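Transcriptional regulator (Pseudomonas aeruginosa, PDB 3E7Q) probably binds operator DNA as a TetR-family transcriptional repressor, pairing an N-terminal helix-turn-helix domain with an all-helical C-terminal domain. Local coordinates at residues B[123-126]-B[127-130]. Sequence-based numbering, arbitrary orientation.
Sequences IEAI and GRVH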
loop_
_atom_site.group_PDB
_atom_site.type_symbol
_atom_site.label_atom_id
_atom_site.label_comp_id
_atom_site.label_asym_id
_atom_site.label_seq_id
_atom_site.Cartn_x
_atom_site.Cartn_y
_atom_site.Cartn_z
ATOM N N ILE B 123 15.640 -0.612 8.087
ATOM C CA ILE B 123 15.905 -1.127 9.452
ATOM C C ILE B 123 15.583 -2.610 9.474
ATOM O O ILE B 123 14.392 -2.973 9.386
ATOM C CB ILE B 123 15.040 -0.433 10.548
ATOM C CG1 ILE B 123 15.060 1.113 10.415
ATOM C CG2 ILE B 123 15.404 -0.977 11.945
ATOM C CD1 ILE B 123 16.236 1.847 11.138
ATOM N N GLU B 124 16.596 -3.459 9.636
ATOM C CA GLU B 124 16.418 -4.900 9.405
ATOM C C GLU B 124 15.468 -5.538 10.412
ATOM O O GLU B 124 14.696 -6.424 10.039
ATOM C CB GLU B 124 17.749 -5.707 9.264
ATOM C CG GLU B 124 17.669 -6.896 8.111
ATOM C CD GLU B 124 17.811 -8.397 8.617
ATOM O OE1 GLU B 124 17.243 -8.798 9.667
ATOM O OE2 GLU B 124 18.502 -9.231 7.948
ATOM N N ALA B 125 15.512 -5.061 11.658
ATOM C CA ALA B 125 14.604 -5.497 12.709
ATOM C C ALA B 125 13.141 -5.264 12.356
ATOM O O ALA B 125 12.297 -6.133 12.601
ATOM C CB ALA B 125 14.975 -4.804 14.106
ATOM N N ILE B 126 12.846 -4.117 11.752
ATOM C CA ILE B 126 11.497 -3.811 11.276
ATOM C C ILE B 126 11.119 -4.664 10.058
ATOM O O ILE B 126 9.968 -5.158 9.955
ATOM C CB ILE B 126 11.340 -2.287 11.001
ATOM C CG1 ILE B 126 11.591 -1.558 12.352
ATOM C CG2 ILE B 126 9.998 -2.018 10.351
ATOM C CD1 ILE B 126 11.540 0.002 12.320
ATOM N N GLY B 127 12.117 -4.855 9.178
ATOM C CA GLY B 127 12.056 -5.788 8.083
ATOM C C GLY B 127 11.659 -7.167 8.507
ATOM O O GLY B 127 10.833 -7.798 7.855
ATOM N N ARG B 128 12.230 -7.631 9.616
ATOM C CA ARG B 128 11.952 -8.951 10.077
ATOM C C ARG B 128 10.555 -9.042 10.728
ATOM O O ARG B 128 9.929 -10.102 10.675
ATOM C CB ARG B 128 13.029 -9.437 11.038
ATOM C CG ARG B 128 14.460 -9.484 10.481
ATOM C CD ARG B 128 15.422 -10.246 11.471
ATOM N NE ARG B 128 15.517 -9.645 12.828
ATOM C CZ ARG B 128 16.438 -8.753 13.265
ATOM N NH1 ARG B 128 17.407 -8.265 12.474
ATOM N NH2 ARG B 128 16.378 -8.304 14.534
ATOM N N VAL B 129 10.079 -7.953 11.346
ATOM C CA VAL B 129 8.701 -7.921 11.824
ATOM C C VAL B 129 7.773 -8.043 10.611
ATOM O O VAL B 129 6.881 -8.869 10.623
ATOM C CB VAL B 129 8.341 -6.671 12.661
ATOM C CG1 VAL B 129 6.801 -6.676 12.976
ATOM C CG2 VAL B 129 9.162 -6.640 13.906
ATOM N N HIS B 130 8.018 -7.295 9.546
ATOM C CA HIS B 130 7.231 -7.420 8.352
ATOM C C HIS B 130 7.174 -8.841 7.774
ATOM O O HIS B 130 6.116 -9.359 7.475
ATOM C CB HIS B 130 7.680 -6.481 7.228
ATOM C CG HIS B 130 6.935 -6.743 5.944
ATOM N ND1 HIS B 130 5.634 -6.325 5.749
ATOM C CD2 HIS B 130 7.253 -7.504 4.862
ATOM C CE1 HIS B 130 5.212 -6.750 4.569
ATOM N NE2 HIS B 130 6.175 -7.476 4.010
#
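Arg-128 sets off with CG beside its backbone N (chi1 -59°) and then bends at chi3, which turns its guanidinium back over the first turn of the helix to meet Glu-124. The glutamate chain is itself bent at chi2 (-116°), and the two side chains cross at about a right angle, their flat ends turned 63° against each other. The two join in an i to i+4 salt bridge, NH1 of Arg-128 lying 2.9 Å from OE1 of Glu-124. OE1 sits at the guanidinium edge, nearly in its plane, whereas NH1 reaches the carboxylate from above its plane through a single, nearly straight hydrogen bond. CA of Ala-125 lies over the centre of one guanidinium face, and CB of Ala-125 touches NH2 of Arg-128 at 3.8 Å. Ile-123 is the N-cap residue, and its O takes the first bond of the helix from Gly-127 N at 3.0 Å. The next O to N bonds follow the same i to i+4 pattern, through to Ile-126 O and His-130 N at 2.9 Å.

This is a surface Glu-Arg pair at the N-terminal end of a helix whose other side is buried. There Ile-126 packs against Val-62 and Tyr-66 of helix 58-82 and Val-120 of helix 110-120, and its contact with Phe-32 ties the C-terminal domain to helix 12-34 of the DNA-binding domain. His-130, in the second turn of helix 124-152, touches Val-120 and is hydrogen-bonded through ND1 to Tyr-66 and through NE2 to Glu-176 of the second subunit, adding a dimer contact.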